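Local coordinates for nucleoprotein (Schmallenberg virus, PDB 4JNG) that encapsidates the viral RNA genome in a helical nucleocapsid, protecting it from nucleases and presenting it as the template for transcription and replication, at residues Tyr158-Glu163 with Thr199-Ala204; Ala148-Asp153 with Met177-Arg182. All coordinates share one frame; numbering follows the deposited sequence.

How the interactions relate
Helix 158-168 links the two contacts, since it supplies one segment of interaction 1 and also packs on both segments of interaction 2. Leu-160 lies over Val-180, with its CA 3.7 Å from Val-180 CG2, and Pro-159 packs on Ala-148 and Glu-149. Both contacts are largely buried, and their centres are about 11 Å apart, yet their chemistry follows their place in the fold. Interaction 1 joins two helices through methyls, an aromatic ring and backbone carbonyls. Interaction 2 has a smaller apolar core, around Val-180, and along one side it becomes a basic RNA-binding surface where lysine and arginine side chains bond to phosphates and bases.

Interaction 1 (Tyr158-Glu163 with Thr199-Ala204); sequences YPLVIE and TEIKAA
Val-161 spreads its two methyls over the backbone of helix 198-209, so that one small side chain bridges two residues three positions apart. Its CG1, anti to the carbonyl carbon (chi1 -56°), lies 3.8 Å from Ile-201 O and also rests against the CG2 methyl of the same isoleucine. The other methyl, CG2, approaches Ala-204 O at 3.7 Å. The preceding residue, Leu-160, adds a second methyl contact, its CD2 lying 4.1 Å from Ile-201 CG2, so that one isoleucine methyl touches both aliphatic side chains. At the other end Tyr-158 leaves its backbone pointing away from the partner helix, but its ring swings back and brings CE1 to 4.2 Å from Ala-204 CB. Tyr-158 CE1 also lies 3.9 Å from Ala-204 O. The short helical segments come within 9.5 Å of each other at a signed crossing angle of -58°. The same layer extends beyond them, with Tyr-158 and Val-161 both packing on Val-208, and Leu-160 and Ile-201 meeting Arg-223 of a neighbouring subunit. With van der Waals contacts alone joining these segments, the contact rests on the fit of methyls and a ring against methyls and backbone carbonyls, not on directional bonds.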
ATOM      1  N   TYR B 158     -17.197 -25.341 -15.234  1.00 11.95           N
ATOM      2  CA  TYR B 158     -16.691 -24.067 -15.761  1.00 12.20           C
ATOM      3  C   TYR B 158     -15.898 -23.221 -14.753  1.00  9.76           C
ATOM      4  O   TYR B 158     -14.865 -22.663 -15.113  1.00 10.61           O
ATOM      5  CB  TYR B 158     -17.812 -23.243 -16.414  1.00 14.09           C
ATOM      6  CG  TYR B 158     -18.129 -23.725 -17.810  1.00 15.73           C
ATOM      7  CD1 TYR B 158     -17.151 -23.710 -18.800  1.00 18.09           C
ATOM      8  CD2 TYR B 158     -19.382 -24.223 -18.138  1.00 14.88           C
ATOM      9  CE1 TYR B 158     -17.417 -24.161 -20.080  1.00 19.53           C
ATOM     10  CE2 TYR B 158     -19.657 -24.676 -19.419  1.00 17.46           C
ATOM     11  CZ  TYR B 158     -18.671 -24.640 -20.384  1.00 20.07           C
ATOM     12  OH  TYR B 158     -18.933 -25.086 -21.655  1.00 23.87           O
ATOM     13  N   PRO B 159     -16.374 -23.116 -13.497  1.00  5.97           N
ATOM     14  CA  PRO B 159     -15.644 -22.291 -12.531  1.00  5.43           C
ATOM     15  C   PRO B 159     -14.218 -22.792 -12.268  1.00  5.99           C
ATOM     16  O   PRO B 159     -13.320 -21.987 -12.058  1.00  5.81           O
ATOM     17  CB  PRO B 159     -16.498 -22.390 -11.259  1.00  5.07           C
ATOM     18  CG  PRO B 159     -17.855 -22.760 -11.736  1.00  5.03           C
ATOM     19  CD  PRO B 159     -17.641 -23.621 -12.943  1.00  5.22           C
ATOM     20  N   LEU B 160     -14.033 -24.109 -12.289  1.00  7.04           N
ATOM     21  CA  LEU B 160     -12.713 -24.722 -12.148  1.00  8.72           C
ATOM     22  C   LEU B 160     -11.758 -24.305 -13.254  1.00 10.17           C
ATOM     23  O   LEU B 160     -10.647 -23.858 -12.977  1.00 11.09           O
ATOM     24  CB  LEU B 160     -12.820 -26.249 -12.134  1.00  9.67           C
ATOM     25  CG  LEU B 160     -11.491 -27.010 -12.233  1.00 11.25           C
ATOM     26  CD1 LEU B 160     -10.559 -26.660 -11.085  1.00 11.03           C
ATOM     27  CD2 LEU B 160     -11.757 -28.505 -12.283  1.00 13.73           C
ATOM     28  N   VAL B 161     -12.193 -24.465 -14.502  1.00 12.62           N
ATOM     29  CA  VAL B 161     -11.330 -24.186 -15.651  1.00 13.58           C
ATOM     30  C   VAL B 161     -11.204 -22.682 -15.910  1.00 13.61           C
ATOM     31  O   VAL B 161     -10.156 -22.221 -16.360  1.00 14.66           O
ATOM     32  CB  VAL B 161     -11.765 -24.948 -16.929  1.00 14.45           C
ATOM     33  CG1 VAL B 161     -11.831 -26.446 -16.657  1.00 14.58           C
ATOM     34  CG2 VAL B 161     -13.095 -24.441 -17.480  1.00 15.53           C
ATOM     35  N   ILE B 162     -12.258 -21.918 -15.616  1.00 12.64           N
ATOM     36  CA  ILE B 162     -12.181 -20.448 -15.654  1.00 11.05           C
ATOM     37  C   ILE B 162     -11.052 -19.930 -14.752  1.00 12.08           C
ATOM     38  O   ILE B 162     -10.407 -18.926 -15.062  1.00 11.93           O
ATOM     39  CB  ILE B 162     -13.511 -19.791 -15.226  1.00 10.80           C
ATOM     40  CG1 ILE B 162     -14.560 -19.926 -16.342  1.00 11.10           C
ATOM     41  CG2 ILE B 162     -13.310 -18.308 -14.903  1.00 10.62           C
ATOM     42  CD1 ILE B 162     -15.979 -19.591 -15.914  1.00 10.84           C
ATOM     43  N   GLU B 163     -10.833 -20.609 -13.631  1.00 12.97           N
ATOM     44  CA  GLU B 163      -9.792 -20.209 -12.693  1.00 13.98           C
ATOM     45  C   GLU B 163      -8.417 -20.644 -13.191  1.00 12.98           C
ATOM     46  O   GLU B 163      -7.450 -19.890 -13.077  1.00 13.24           O
ATOM     47  CB  GLU B 163     -10.070 -20.780 -11.307  1.00 16.21           C
ATOM     48  CG  GLU B 163      -9.792 -19.794 -10.188  1.00 20.66           C
ATOM     49  CD  GLU B 163     -10.912 -19.746  -9.166  1.00 25.23           C
ATOM     50  OE1 GLU B 163     -11.801 -18.879  -9.304  1.00 30.38           O
ATOM     51  OE2 GLU B 163     -10.907 -20.577  -8.235  1.00 31.17           O
ATOM     52  N   THR B 199     -11.914 -36.186 -18.727  1.00 36.66           N
ATOM     53  CA  THR B 199     -12.394 -35.993 -20.103  1.00 35.11           C
ATOM     54  C   THR B 199     -13.389 -34.831 -20.191  1.00 35.32           C
ATOM     55  O   THR B 199     -13.287 -33.984 -21.083  1.00 35.48           O
ATOM     56  CB  THR B 199     -13.059 -37.280 -20.651  1.00 31.58           C
ATOM     57  OG1 THR B 199     -12.128 -38.368 -20.587  1.00 34.29           O
ATOM     58  CG2 THR B 199     -13.515 -37.103 -22.095  1.00 22.22           C
ATOM     59  N   GLU B 200     -14.353 -34.814 -19.272  1.00 36.75           N
ATOM     60  CA  GLU B 200     -15.288 -33.690 -19.144  1.00 36.04           C
ATOM     61  C   GLU B 200     -14.548 -32.386 -18.867  1.00 34.99           C
ATOM     62  O   GLU B 200     -14.867 -31.351 -19.450  1.00 32.88           O
ATOM     63  CB  GLU B 200     -16.310 -33.938 -18.020  1.00 34.34           C
ATOM     64  CG  GLU B 200     -17.728 -34.241 -18.491  1.00 37.04           C
ATOM     65  CD  GLU B 200     -17.911 -35.669 -18.973  1.00 37.20           C
ATOM     66  OE1 GLU B 200     -16.958 -36.241 -19.541  1.00 36.78           O
ATOM     67  OE2 GLU B 200     -19.019 -36.217 -18.788  1.00 38.90           O
ATOM     68  N   ILE B 201     -13.560 -32.445 -17.975  1.00 36.56           N
ATOM     69  CA  ILE B 201     -12.842 -31.247 -17.544  1.00 35.31           C
ATOM     70  C   ILE B 201     -12.018 -30.685 -18.693  1.00 35.69           C
ATOM     71  O   ILE B 201     -12.061 -29.482 -18.958  1.00 31.12           O
ATOM     72  CB  ILE B 201     -11.937 -31.522 -16.322  1.00 33.99           C
ATOM     73  CG1 ILE B 201     -12.788 -31.953 -15.123  1.00 35.66           C
ATOM     74  CG2 ILE B 201     -11.140 -30.276 -15.943  1.00 28.35           C
ATOM     75  CD1 ILE B 201     -12.009 -32.657 -14.033  1.00 34.98           C
ATOM     76  N   LYS B 202     -11.285 -31.561 -19.379  1.00 37.52           N
ATOM     77  CA  LYS B 202     -10.489 -31.155 -20.538  1.00 35.41           C
ATOM     78  C   LYS B 202     -11.401 -30.577 -21.623  1.00 28.62           C
ATOM     79  O   LYS B 202     -11.043 -29.604 -22.289  1.00 25.69           O
ATOM     80  CB  LYS B 202      -9.671 -32.330 -21.094  1.00 38.73           C
ATOM     81  CG  LYS B 202      -8.240 -31.972 -21.477  1.00 41.49           C
ATOM     82  CD  LYS B 202      -8.176 -30.812 -22.460  1.00 41.47           C
ATOM     83  CE  LYS B 202      -6.811 -30.708 -23.121  1.00 40.99           C
ATOM     84  NZ  LYS B 202      -5.730 -30.435 -22.137  1.00 38.79           N
ATOM     85  N   ALA B 203     -12.581 -31.174 -21.787  1.00 25.22           N
ATOM     86  CA  ALA B 203     -13.576 -30.661 -22.726  1.00 24.94           C
ATOM     87  C   ALA B 203     -13.983 -29.233 -22.361  1.00 21.24           C
ATOM     88  O   ALA B 203     -13.861 -28.330 -23.179  1.00 21.37           O
ATOM     89  CB  ALA B 203     -14.794 -31.571 -22.769  1.00 27.40           C
ATOM     90  N   ALA B 204     -14.440 -29.034 -21.125  1.00 20.35           N
ATOM     91  CA  ALA B 204     -14.852 -27.703 -20.651  1.00 18.33           C
ATOM     92  C   ALA B 204     -13.694 -26.691 -20.628  1.00 17.27           C
ATOM     93  O   ALA B 204     -13.897 -25.502 -20.900  1.00 16.51           O
ATOM     94  CB  ALA B 204     -15.493 -27.802 -19.274  1.00 18.30           C
TER

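Interaction 2 (Ala148-Asp153 with Met177-Arg182); sequences AEMFLD and MKKVLR. With nucleotides of chain A.
Lys-179 NZ is gripped by two successive phosphates of the bound RNA, donating to U23 OP1 of chain A at 2.7 Å and to U24 OP2 of chain A at 2.8 Å. The chain is extended through CE and bends only at its last torsion (chi4 61°). Glu-149 crosses it at about a right angle, its OE2 lying 3.4 Å from Lys-179 CE. That carboxylate oxygen remains 4.8 Å from Lys-179 NZ, so the opposite charges may attract, but the phosphates make the direct bonds. Beneath this polar layer, Glu-149 CB packs 3.8 Å from Val-180 CG2, and Leu-152 CD1 meets the same methyl. Two more side chains extend the RNA-binding surface. Arg-182 NE donates to U23 OP2 of chain A at 2.9 Å, with an N-H...O angle of 160°, while Lys-178 NZ reaches a base, bonding to U25 O4 of chain A at 2.9 Å. Lys-178 and Lys-179, adjacent on the short helix 177-181, thus contact bases and phosphates respectively. The loop bearing Glu-149 runs between helices 138-142 and 158-168. Met-150 and Phe-151 pack on Tyr-99 of helix 93-110, while Ala-148 and Val-180 lie against Pro-159 and Glu-163 of helix 158-168.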
ATOM      1  N   ALA B 148     -19.694 -19.787  -7.511  1.00  4.63           N
ATOM      2  CA  ALA B 148     -20.137 -20.840  -8.428  1.00  4.87           C
ATOM      3  C   ALA B 148     -19.273 -22.104  -8.328  1.00  4.87           C
ATOM      4  O   ALA B 148     -19.739 -23.199  -8.644  1.00  4.54           O
ATOM      5  CB  ALA B 148     -20.153 -20.330  -9.861  1.00  4.94           C
ATOM      6  N   GLU B 149     -18.028 -21.949  -7.882  1.00  4.91           N
ATOM      7  CA  GLU B 149     -17.119 -23.096  -7.687  1.00  5.03           C
ATOM      8  C   GLU B 149     -17.591 -24.109  -6.621  1.00  4.96           C
ATOM      9  O   GLU B 149     -17.118 -25.245  -6.579  1.00  5.11           O
ATOM     10  CB  GLU B 149     -15.686 -22.609  -7.406  1.00  5.28           C
ATOM     11  CG  GLU B 149     -15.410 -22.092  -5.999  1.00  5.73           C
ATOM     12  CD  GLU B 149     -16.054 -20.753  -5.677  1.00  6.24           C
ATOM     13  OE1 GLU B 149     -16.439 -19.984  -6.594  1.00  6.85           O
ATOM     14  OE2 GLU B 149     -16.169 -20.473  -4.473  1.00  6.61           O
ATOM     15  N   MET B 150     -18.529 -23.698  -5.772  1.00  4.81           N
ATOM     16  CA  MET B 150     -19.211 -24.615  -4.861  1.00  4.92           C
ATOM     17  C   MET B 150     -20.123 -25.632  -5.581  1.00  4.94           C
ATOM     18  O   MET B 150     -20.583 -26.592  -4.956  1.00  5.07           O
ATOM     19  CB  MET B 150     -20.100 -23.830  -3.893  1.00  5.04           C
ATOM     20  CG  MET B 150     -19.402 -22.851  -2.973  1.00  5.17           C
ATOM     21  SD  MET B 150     -20.571 -22.222  -1.744  1.00  5.42           S
ATOM     22  CE  MET B 150     -21.470 -20.966  -2.639  1.00  5.11           C
ATOM     23  N   PHE B 151     -20.410 -25.413  -6.866  1.00  4.84           N
ATOM     24  CA  PHE B 151     -21.311 -26.283  -7.618  1.00  5.02           C
ATOM     25  C   PHE B 151     -20.721 -26.654  -8.976  1.00  5.57           C
ATOM     26  O   PHE B 151     -21.281 -26.331 -10.024  1.00  5.77           O
ATOM     27  CB  PHE B 151     -22.673 -25.588  -7.803  1.00  4.93           C
ATOM     28  CG  PHE B 151     -23.265 -25.073  -6.523  1.00  4.69           C
ATOM     29  CD1 PHE B 151     -23.727 -25.953  -5.559  1.00  4.70           C
ATOM     30  CD2 PHE B 151     -23.347 -23.712  -6.277  1.00  4.63           C
ATOM     31  CE1 PHE B 151     -24.259 -25.487  -4.369  1.00  4.72           C
ATOM     32  CE2 PHE B 151     -23.884 -23.236  -5.097  1.00  4.60           C
ATOM     33  CZ  PHE B 151     -24.334 -24.127  -4.138  1.00  4.70           C
ATOM     34  N   LEU B 152     -19.585 -27.344  -8.962  1.00  6.39           N
ATOM     35  CA  LEU B 152     -18.969 -27.816 -10.206  1.00  7.63           C
ATOM     36  C   LEU B 152     -19.936 -28.677 -11.052  1.00  8.21           C
ATOM     37  O   LEU B 152     -19.938 -28.579 -12.276  1.00  9.78           O
ATOM     38  CB  LEU B 152     -17.658 -28.563  -9.903  1.00  9.32           C
ATOM     39  CG  LEU B 152     -16.309 -27.809  -9.904  1.00 11.16           C
ATOM     40  CD1 LEU B 152     -16.385 -26.295 -10.042  1.00 11.53           C
ATOM     41  CD2 LEU B 152     -15.497 -28.181  -8.669  1.00 13.98           C
ATOM     42  N   ASP B 153     -20.779 -29.479 -10.404  1.00  8.89           N
ATOM     43  CA  ASP B 153     -21.768 -30.307 -11.109  1.00 11.23           C
ATOM     44  C   ASP B 153     -22.788 -29.471 -11.896  1.00 10.11           C
ATOM     45  O   ASP B 153     -23.052 -29.744 -13.073  1.00 10.53           O
ATOM     46  CB  ASP B 153     -22.497 -31.224 -10.112  1.00 15.40           C
ATOM     47  CG  ASP B 153     -23.548 -32.113 -10.775  1.00 21.68           C
ATOM     48  OD1 ASP B 153     -24.574 -31.584 -11.261  1.00 28.37           O
ATOM     49  OD2 ASP B 153     -23.362 -33.348 -10.788  1.00 23.24           O
ATOM     50  N   MET B 177      -7.134 -20.493  -6.366  1.00 14.75           N
ATOM     51  CA  MET B 177      -7.490 -21.833  -6.827  1.00 13.30           C
ATOM     52  C   MET B 177      -7.551 -22.819  -5.667  1.00 10.42           C
ATOM     53  O   MET B 177      -8.081 -23.920  -5.802  1.00 11.14           O
ATOM     54  CB  MET B 177      -6.496 -22.337  -7.875  1.00 16.20           C
ATOM     55  CG  MET B 177      -6.727 -21.805  -9.277  1.00 19.43           C
ATOM     56  SD  MET B 177      -6.117 -22.946 -10.529  1.00 25.39           S
ATOM     57  CE  MET B 177      -7.384 -24.214 -10.500  1.00 30.88           C
ATOM     58  N   LYS B 178      -7.004 -22.420  -4.527  1.00  9.42           N
ATOM     59  CA  LYS B 178      -7.040 -23.228  -3.325  1.00 10.36           C
ATOM     60  C   LYS B 178      -8.427 -23.809  -3.070  1.00 10.16           C
ATOM     61  O   LYS B 178      -8.565 -25.020  -2.871  1.00 11.40           O
ATOM     62  CB  LYS B 178      -6.611 -22.371  -2.140  1.00 11.34           C
ATOM     63  CG  LYS B 178      -6.543 -23.107  -0.817  1.00 12.92           C
ATOM     64  CD  LYS B 178      -6.121 -22.166   0.296  1.00 14.62           C
ATOM     65  CE  LYS B 178      -7.256 -21.236   0.707  1.00 14.03           C
ATOM     66  NZ  LYS B 178      -6.764 -20.091   1.518  1.00 14.34           N
ATOM     67  N   LYS B 179      -9.449 -22.949  -3.088  1.00  8.51           N
ATOM     68  CA  LYS B 179     -10.798 -23.381  -2.741  1.00  7.23           C
ATOM     69  C   LYS B 179     -11.364 -24.385  -3.729  1.00  7.71           C
ATOM     70  O   LYS B 179     -11.850 -25.452  -3.334  1.00  7.63           O
ATOM     71  CB  LYS B 179     -11.762 -22.190  -2.630  1.00  6.07           C
ATOM     72  CG  LYS B 179     -13.076 -22.585  -1.971  1.00  5.55           C
ATOM     73  CD  LYS B 179     -14.039 -21.425  -1.794  1.00  5.13           C
ATOM     74  CE  LYS B 179     -15.455 -21.924  -1.515  1.00  4.97           C
ATOM     75  NZ  LYS B 179     -15.588 -22.726  -0.269  1.00  4.93           N
ATOM     76  N   VAL B 180     -11.319 -24.038  -5.008  1.00  8.13           N
ATOM     77  CA  VAL B 180     -11.951 -24.854  -6.037  1.00  9.30           C
ATOM     78  C   VAL B 180     -11.343 -26.252  -6.090  1.00 10.44           C
ATOM     79  O   VAL B 180     -12.054 -27.242  -6.272  1.00  9.99           O
ATOM     80  CB  VAL B 180     -11.926 -24.168  -7.430  1.00  9.96           C
ATOM     81  CG1 VAL B 180     -10.512 -24.048  -7.983  1.00 11.14           C
ATOM     82  CG2 VAL B 180     -12.827 -24.913  -8.405  1.00  9.14           C
ATOM     83  N   LEU B 181     -10.035 -26.340  -5.875  1.00 11.45           N
ATOM     84  CA  LEU B 181      -9.347 -27.616  -5.975  1.00 12.02           C
ATOM     85  C   LEU B 181      -9.751 -28.610  -4.889  1.00 11.59           C
ATOM     86  O   LEU B 181      -9.524 -29.813  -5.054  1.00 12.50           O
ATOM     87  CB  LEU B 181      -7.834 -27.401  -6.035  1.00 13.18           C
ATOM     88  CG  LEU B 181      -7.467 -26.677  -7.339  1.00 14.11           C
ATOM     89  CD1 LEU B 181      -6.047 -26.140  -7.297  1.00 15.32           C
ATOM     90  CD2 LEU B 181      -7.676 -27.586  -8.543  1.00 15.61           C
ATOM     91  N   ARG B 182     -10.372 -28.134  -3.806  1.00 10.68           N
ATOM     92  CA  ARG B 182     -10.921 -29.054  -2.803  1.00 11.27           C
ATOM     93  C   ARG B 182     -12.449 -29.137  -2.757  1.00 11.82           C
ATOM     94  O   ARG B 182     -13.007 -29.786  -1.873  1.00 11.54           O
ATOM     95  CB  ARG B 182     -10.338 -28.797  -1.409  1.00 11.32           C
ATOM     96  CG  ARG B 182     -10.323 -27.372  -0.902  1.00 11.34           C
ATOM     97  CD  ARG B 182      -9.785 -27.384   0.524  1.00 12.50           C
ATOM     98  NE  ARG B 182      -9.958 -26.097   1.200  1.00 16.36           N
ATOM     99  CZ  ARG B 182      -8.989 -25.220   1.456  1.00 17.20           C
ATOM    100  NH1 ARG B 182      -7.726 -25.462   1.107  1.00 21.63           N
ATOM    101  NH2 ARG B 182      -9.288 -24.089   2.081  1.00 18.55           N
TER
ATOM    102  P     U A  23     -13.879 -25.451   1.474  1.00  7.15           P
ATOM    103  OP1   U A  23     -13.637 -24.490   0.383  1.00  6.50           O
ATOM    104  OP2   U A  23     -12.722 -26.058   2.174  1.00  7.61           O
ATOM    105  O5'   U A  23     -14.860 -24.759   2.509  1.00  6.10           O
ATOM    106  C5'   U A  23     -14.286 -24.204   3.663  1.00  5.18           C
ATOM    107  C4'   U A  23     -15.330 -23.634   4.577  1.00  5.00           C
ATOM    108  O4'   U A  23     -14.966 -24.054   5.919  1.00  5.00           O
ATOM    109  C3'   U A  23     -15.375 -22.106   4.598  1.00  4.91           C
ATOM    110  O3'   U A  23     -16.519 -21.552   3.933  1.00  4.76           O
ATOM    111  C2'   U A  23     -15.329 -21.772   6.088  1.00  4.90           C
ATOM    112  O2'   U A  23     -16.588 -21.748   6.719  1.00  4.87           O
ATOM    113  C1'   U A  23     -14.509 -22.935   6.640  1.00  4.93           C
ATOM    114  N1    U A  23     -13.058 -22.780   6.438  1.00  4.94           N
ATOM    115  C2    U A  23     -12.426 -21.813   7.194  1.00  4.96           C
ATOM    116  O2    U A  23     -13.013 -21.122   8.007  1.00  4.92           O
ATOM    117  N3    U A  23     -11.076 -21.696   6.972  1.00  5.04           N
ATOM    118  C4    U A  23     -10.308 -22.428   6.093  1.00  5.06           C
ATOM    119  O4    U A  23      -9.099 -22.199   6.006  1.00  5.41           O
ATOM    120  C5    U A  23     -11.033 -23.405   5.343  1.00  5.02           C
ATOM    121  C6    U A  23     -12.349 -23.548   5.540  1.00  5.00           C
ATOM    122  P     U A  24     -16.345 -20.385   2.842  1.00  4.70           P
ATOM    123  OP1   U A  24     -17.716 -19.928   2.420  1.00  4.55           O
ATOM    124  OP2   U A  24     -15.385 -20.846   1.813  1.00  4.29           O
ATOM    125  O5'   U A  24     -15.646 -19.206   3.645  1.00  4.36           O
ATOM    126  C5'   U A  24     -16.211 -18.663   4.845  1.00  4.83           C
ATOM    127  C4'   U A  24     -15.226 -17.721   5.492  1.00  4.87           C
ATOM    128  O4'   U A  24     -14.140 -18.481   6.097  1.00  4.85           O
ATOM    129  C3'   U A  24     -14.521 -16.753   4.555  1.00  4.86           C
ATOM    130  O3'   U A  24     -15.315 -15.615   4.270  1.00  4.71           O
ATOM    131  C2'   U A  24     -13.272 -16.409   5.356  1.00  4.91           C
ATOM    132  O2'   U A  24     -13.469 -15.491   6.415  1.00  4.66           O
ATOM    133  C1'   U A  24     -12.923 -17.769   5.953  1.00  4.91           C
ATOM    134  N1    U A  24     -12.004 -18.567   5.127  1.00  4.97           N
ATOM    135  C2    U A  24     -10.658 -18.258   5.194  1.00  5.05           C
ATOM    136  O2    U A  24     -10.222 -17.355   5.885  1.00  5.03           O
ATOM    137  N3    U A  24      -9.846 -19.040   4.409  1.00  5.31           N
ATOM    138  C4    U A  24     -10.230 -20.079   3.588  1.00  5.59           C
ATOM    139  O4    U A  24      -9.377 -20.690   2.945  1.00  6.34           O
ATOM    140  C5    U A  24     -11.638 -20.334   3.572  1.00  5.39           C
ATOM    141  C6    U A  24     -12.458 -19.586   4.321  1.00  5.08           C
ATOM    142  P     U A  25     -15.323 -14.969   2.799  1.00  4.75           P
ATOM    143  OP1   U A  25     -16.452 -14.013   2.738  1.00  4.56           O
ATOM    144  OP2   U A  25     -15.212 -16.050   1.792  1.00  4.17           O
ATOM    145  O5'   U A  25     -13.993 -14.097   2.801  1.00  4.70           O
ATOM    146  C5'   U A  25     -13.818 -13.039   3.751  1.00  4.87           C
ATOM    147  C4'   U A  25     -12.367 -12.646   3.794  1.00  5.03           C
ATOM    148  O4'   U A  25     -11.562 -13.804   4.138  1.00  5.11           O
ATOM    149  C3'   U A  25     -11.792 -12.168   2.472  1.00  5.17           C
ATOM    150  O3'   U A  25     -12.131 -10.795   2.282  1.00  5.66           O
ATOM    151  C2'   U A  25     -10.299 -12.429   2.659  1.00  5.18           C
ATOM    152  O2'   U A  25      -9.667 -11.384   3.362  1.00  4.51           O
ATOM    153  C1'   U A  25     -10.298 -13.702   3.509  1.00  5.36           C
ATOM    154  N1    U A  25     -10.017 -14.960   2.793  1.00  6.31           N
ATOM    155  C2    U A  25      -8.692 -15.347   2.689  1.00  7.81           C
ATOM    156  O2    U A  25      -7.773 -14.684   3.136  1.00  8.66           O
ATOM    157  N3    U A  25      -8.486 -16.536   2.036  1.00  8.31           N
ATOM    158  C4    U A  25      -9.443 -17.367   1.491  1.00  7.80           C
ATOM    159  O4    U A  25      -9.095 -18.411   0.935  1.00  7.52           O
ATOM    160  C5    U A  25     -10.790 -16.903   1.645  1.00  6.47           C
ATOM    161  C6    U A  25     -11.025 -15.747   2.280  1.00  5.91           C
TER